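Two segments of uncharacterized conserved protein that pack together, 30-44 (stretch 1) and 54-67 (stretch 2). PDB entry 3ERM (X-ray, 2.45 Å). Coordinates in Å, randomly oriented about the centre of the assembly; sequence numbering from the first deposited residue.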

# COMPACT_ATOMS: atom_id res chain seq x y z
N ASP A 30 9.58 14.71 3.76
CA ASP A 30 9.76 14.87 2.33
C ASP A 30 9.68 13.53 1.60
O ASP A 30 9.04 13.41 0.52
N GLN A 31 10.33 12.53 2.19
CA GLN A 31 10.33 11.17 1.67
C GLN A 31 8.93 10.56 1.74
O GLN A 31 8.58 9.77 0.88
N MSE A 32 8.16 10.95 2.75
CA MSE A 32 6.74 10.59 2.88
C MSE A 32 5.95 11.07 1.63
O MSE A 32 5.19 10.30 1.02
N LEU A 33 6.16 12.33 1.26
CA LEU A 33 5.51 12.96 0.14
C LEU A 33 5.96 12.34 -1.16
O LEU A 33 5.12 11.95 -1.96
N GLU A 34 7.27 12.24 -1.36
CA GLU A 34 7.79 11.63 -2.58
C GLU A 34 7.20 10.21 -2.79
O GLU A 34 6.90 9.85 -3.90
N LEU A 35 7.03 9.45 -1.71
CA LEU A 35 6.40 8.13 -1.75
C LEU A 35 4.92 8.17 -2.05
O LEU A 35 4.40 7.31 -2.77
N ALA A 36 4.23 9.14 -1.46
CA ALA A 36 2.80 9.19 -1.62
C ALA A 36 2.58 9.50 -3.10
O ALA A 36 1.70 8.91 -3.76
N GLU A 37 3.41 10.38 -3.63
CA GLU A 37 3.30 10.79 -5.02
C GLU A 37 3.57 9.67 -6.04
O GLU A 37 2.89 9.57 -7.06
N LEU A 38 4.56 8.83 -5.79
CA LEU A 38 4.82 7.74 -6.70
C LEU A 38 3.72 6.71 -6.56
O LEU A 38 3.22 6.21 -7.56
N LEU A 39 3.29 6.43 -5.34
CA LEU A 39 2.16 5.51 -5.12
C LEU A 39 0.86 5.90 -5.84
O LEU A 39 0.16 5.04 -6.38
N THR A 40 0.54 7.19 -5.79
CA THR A 40 -0.60 7.74 -6.48
C THR A 40 -0.46 7.43 -7.93
O THR A 40 -1.42 6.98 -8.55
N ASP A 41 0.72 7.67 -8.47
CA ASP A 41 0.90 7.43 -9.84
C ASP A 41 0.80 5.97 -10.25
O ASP A 41 0.23 5.68 -11.34
N VAL A 42 1.34 5.04 -9.45
CA VAL A 42 1.26 3.63 -9.86
C VAL A 42 -0.18 3.14 -9.72
O VAL A 42 -0.62 2.32 -10.51
N LEU A 43 -0.91 3.68 -8.76
CA LEU A 43 -2.28 3.26 -8.53
C LEU A 43 -3.22 3.73 -9.62
O LEU A 43 -4.02 2.92 -10.14
N ILE A 44 -3.16 5.00 -9.99
CA ILE A 44 -4.04 5.41 -11.11
C ILE A 44 -3.67 4.70 -12.44
O ILE A 44 -4.55 4.50 -13.29
N HIS A 54 -9.19 9.50 -4.86
CA HIS A 54 -9.08 8.33 -3.99
C HIS A 54 -7.66 7.73 -3.97
O HIS A 54 -7.21 7.31 -2.91
N ALA A 55 -6.97 7.71 -5.10
CA ALA A 55 -5.59 7.19 -5.17
C ALA A 55 -4.67 8.08 -4.36
O ALA A 55 -3.75 7.60 -3.66
N GLU A 56 -4.94 9.38 -4.44
CA GLU A 56 -4.17 10.37 -3.72
C GLU A 56 -4.28 10.08 -2.20
O GLU A 56 -3.26 9.92 -1.50
N ASP A 57 -5.53 9.92 -1.75
CA ASP A 57 -5.91 9.83 -0.34
C ASP A 57 -5.31 8.60 0.30
O ASP A 57 -4.82 8.64 1.44
N ALA A 58 -5.38 7.50 -0.44
CA ALA A 58 -4.95 6.22 0.05
C ALA A 58 -3.43 6.17 0.07
O ALA A 58 -2.84 5.55 0.95
N SER A 59 -2.81 6.85 -0.90
CA SER A 59 -1.36 6.93 -1.02
C SER A 59 -0.75 7.70 0.14
O SER A 59 0.27 7.27 0.67
N ILE A 60 -1.38 8.83 0.51
CA ILE A 60 -0.92 9.64 1.63
C ILE A 60 -1.06 8.83 2.89
O ILE A 60 -0.25 8.92 3.79
N TYR A 61 -2.07 7.99 2.95
CA TYR A 61 -2.37 7.31 4.18
C TYR A 61 -1.32 6.24 4.44
O TYR A 61 -0.78 6.13 5.55
N MSE A 62 -1.07 5.45 3.41
CA MSE A 62 -0.02 4.44 3.43
C MSE A 62 1.34 5.08 3.69
O MSE A 62 2.08 4.59 4.53
N ALA A 63 1.65 6.16 2.96
CA ALA A 63 2.94 6.81 3.09
C ALA A 63 3.13 7.24 4.55
O ALA A 63 4.17 6.98 5.11
N LYS A 64 2.10 7.82 5.19
CA LYS A 64 2.18 8.21 6.62
C LYS A 64 2.34 7.01 7.58
O LYS A 64 2.65 7.19 8.75
N ASN A 65 2.08 5.79 7.11
CA ASN A 65 2.21 4.60 7.93
C ASN A 65 3.14 3.63 7.24
O ASN A 65 2.92 2.39 7.29
N ARG A 66 4.15 4.19 6.56
CA ARG A 66 4.99 3.35 5.71
C ARG A 66 5.67 2.21 6.46
O ARG A 66 5.86 1.13 5.86
N ALA A 67 6.01 2.42 7.73
CA ALA A 67 6.67 1.36 8.48
C ALA A 67 5.73 0.21 8.80
O ALA A 67 6.14 -0.95 8.83

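The apolar centre forms around A36 and A63, whose CB atoms meet at 3.7 Å. Here the two helices run roughly antiparallel, at 141° between their N-to-C directions, with their axes approaching to 8.1 Å. Small residues line much of the seam, in keeping with this close approach: A55, S59 and A63, spaced four residues apart on stretch 2, all direct CA to CB toward stretch 1, and A36 lies across from S59 with the two CA atoms 4.8 Å apart. Together the stretches bury 694 Å².

A63 CB also rests 3.3 Å from the backbone atom M32 O, so that its methyl lies directly against the turn of the opposing helix. L35 points toward stretch 2 and, with chi1 t and chi2 p, brings CD2 to 4.0 Å from A63 CB. On another side of the same methyl comes the selenomethionine M32. Its CA to CB bond is sideways, but the t, m, t conformation carries the end of the chain nearer, setting M32 CE 3.6 Å from A63 CB and 3.4 Å from I60 CG2. M32 CE is modelled too close to K64 CG, and that pair carries no weight in the packing. I60, in the m, t rotamer, points away overall, yet its CG1 still lies 4.2 Å from A36 CB.

One turn further along, S59 acts as a knob in the hole formed by A36, L39, T40 and L43. With chi1 m, its hydroxyl donates to the carbonyl of its own helix, S59 OG to A55 O at 2.7 Å, which satisfies the polar group within an otherwise tightly packed site. S59 CB lies 3.3 Å from A36 O, while S59 OG is 3.3 Å from L39 CB and 3.8 Å from L43 CD1. L39 points toward stretch 2 with both chi angles between wells, and its CD2 just reaches the second selenomethionine at M62 CB, 4.5 Å away. Beyond the serine, A55 receives L43 (m, t), with L43 CB to A55 CB at 4.2 Å, and the p, t side chain of I44, whose CG2 comes to 3.6 Å from A55 CB.

T40 mirrors the serine's arrangement: in the m rotamer its OG1 donates to A36 O at 2.9 Å, again one turn back in its own helix. The two hydroxyls, T40 OG1 and S59 OG, are 3.3 Å apart. T40 N lies 3.0 Å from S59 OG, but the angle is poor for a hydrogen bond, and this amide is instead bonded to A36 O. No clear hydrogen bond joins the stretches.

At the polar edge, R66 points toward stretch 1 and extends with p, t, m torsions beside the start of stretch 1, near Q31, M32 and L35. L35 CD2 covers one face of its guanidinium, 3.7 Å from R66 NE, and R66 NH1 passes 3.6 Å from Q31 O. R66 NE and NH2 find their hydrogen-bonding partners elsewhere in the structure.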

# COMPACT_ATOMS: atom_id res chain seq x y z
CB ASP A 30 11.10 15.54 2.01
CG ASP A 30 11.09 17.04 2.34
OD1 ASP A 30 12.17 17.67 2.29
OD2 ASP A 30 10.01 17.59 2.67
CB GLN A 31 11.34 10.31 2.43
CG GLN A 31 12.80 10.69 2.17
CD GLN A 31 13.74 10.17 3.28
OE1 GLN A 31 14.94 10.51 3.33
NE2 GLN A 31 13.18 9.35 4.18
CB MSE A 32 6.21 11.22 4.18
CG MSE A 32 4.78 10.93 4.54
SE MSE A 32 3.49 11.79 3.31
CE MSE A 32 1.88 10.90 3.89
CB LEU A 33 5.83 14.45 0.11
CG LEU A 33 5.35 15.22 1.33
CD1 LEU A 33 6.12 16.53 1.48
CD2 LEU A 33 3.84 15.44 1.24
CB GLU A 34 9.31 11.62 -2.60
CG GLU A 34 9.91 11.01 -3.86
CD GLU A 34 11.39 10.56 -3.74
OE1 GLU A 34 11.99 10.55 -2.60
OE2 GLU A 34 11.96 10.18 -4.82
CB LEU A 35 6.55 7.39 -0.42
CG LEU A 35 5.91 5.99 -0.33
CD1 LEU A 35 6.51 4.96 -1.32
CD2 LEU A 35 5.98 5.45 1.10
CB ALA A 36 2.18 10.26 -0.70
CB GLU A 37 4.24 11.95 -5.28
CG GLU A 37 4.04 12.55 -6.64
CD GLU A 37 4.96 13.70 -6.87
OE1 GLU A 37 5.58 14.15 -5.89
OE2 GLU A 37 5.06 14.14 -8.04
CB LEU A 38 6.21 7.15 -6.44
CG LEU A 38 7.39 8.09 -6.74
CD1 LEU A 38 8.68 7.62 -6.07
CD2 LEU A 38 7.64 8.33 -8.22
CB LEU A 39 1.84 5.43 -3.64
CG LEU A 39 2.02 4.22 -2.73
CD1 LEU A 39 2.85 3.07 -3.30
CD2 LEU A 39 2.57 4.74 -1.38
CB THR A 40 -0.64 9.24 -6.34
OG1 THR A 40 -0.82 9.54 -4.95
CG2 THR A 40 -1.81 9.87 -7.19
CB ASP A 41 2.20 7.98 -10.38
CG ASP A 41 2.32 7.69 -11.88
OD1 ASP A 41 1.39 8.13 -12.64
OD2 ASP A 41 3.27 6.95 -12.28
CB VAL A 42 2.27 2.63 -9.18
CG1 VAL A 42 3.65 3.26 -8.94
CG2 VAL A 42 1.72 2.04 -7.94
CB LEU A 43 -2.79 3.69 -7.17
CG LEU A 43 -2.18 2.96 -5.96
CD1 LEU A 43 -2.82 3.55 -4.67
CD2 LEU A 43 -2.41 1.45 -6.03
CB ILE A 44 -4.18 6.95 -11.34
CG1 ILE A 44 -2.86 7.59 -11.79
CG2 ILE A 44 -4.76 7.60 -10.12
CD1 ILE A 44 -3.08 8.97 -12.49
CB HIS A 54 -10.13 7.27 -4.32
CG HIS A 54 -11.53 7.67 -3.95
ND1 HIS A 54 -12.64 7.23 -4.65
CD2 HIS A 54 -12.00 8.48 -2.97
CE1 HIS A 54 -13.72 7.74 -4.10
NE2 HIS A 54 -13.36 8.50 -3.08
CB ALA A 55 -5.10 7.15 -6.61
CB GLU A 56 -4.70 11.73 -4.08
CG GLU A 56 -3.81 12.89 -3.84
CD GLU A 56 -4.54 14.21 -4.17
OE1 GLU A 56 -4.59 15.13 -3.30
OE2 GLU A 56 -5.10 14.29 -5.30
CB ASP A 57 -7.45 9.72 -0.19
CG ASP A 57 -8.16 11.06 -0.31
OD1 ASP A 57 -7.52 12.11 -0.14
OD2 ASP A 57 -9.38 11.07 -0.57
CB ALA A 58 -5.51 5.12 -0.84
CB SER A 59 -0.96 7.62 -2.32
OG SER A 59 -1.17 6.71 -3.37
CB ILE A 60 -1.73 10.94 1.78
CG1 ILE A 60 -1.53 11.84 0.57
CG2 ILE A 60 -1.32 11.73 3.05
CD1 ILE A 60 -2.14 13.24 0.71
CB TYR A 61 -3.76 6.69 4.14
CG TYR A 61 -4.00 5.76 5.29
CD1 TYR A 61 -4.23 6.27 6.58
CD2 TYR A 61 -3.93 4.37 5.11
CE1 TYR A 61 -4.43 5.41 7.68
CE2 TYR A 61 -4.12 3.49 6.21
CZ TYR A 61 -4.39 4.01 7.48
OH TYR A 61 -4.61 3.17 8.57
CB MSE A 62 -0.01 3.64 2.11
CG MSE A 62 -1.38 3.18 1.68
SE MSE A 62 -1.30 1.72 0.37
CE MSE A 62 -1.79 0.32 1.48
CB ALA A 63 3.09 7.99 2.13
CB LYS A 64 0.94 8.99 7.05
CG LYS A 64 0.81 10.45 6.58
CD LYS A 64 -0.61 10.98 6.96
CE LYS A 64 -0.95 12.40 6.48
NZ LYS A 64 -0.58 13.49 7.45
CB ASN A 65 0.86 3.99 8.06
CG ASN A 65 -0.09 4.91 8.74
OD1 ASN A 65 -0.08 5.02 9.94
ND2 ASN A 65 -0.92 5.61 7.98
CB ARG A 66 5.99 4.15 4.84
CG ARG A 66 7.05 4.85 5.58
CD ARG A 66 7.90 5.69 4.63
NE ARG A 66 8.64 4.90 3.62
CZ ARG A 66 9.38 5.41 2.64
NH1 ARG A 66 9.53 6.73 2.50
NH2 ARG A 66 10.00 4.61 1.78
CB ALA A 67 7.37 1.90 9.76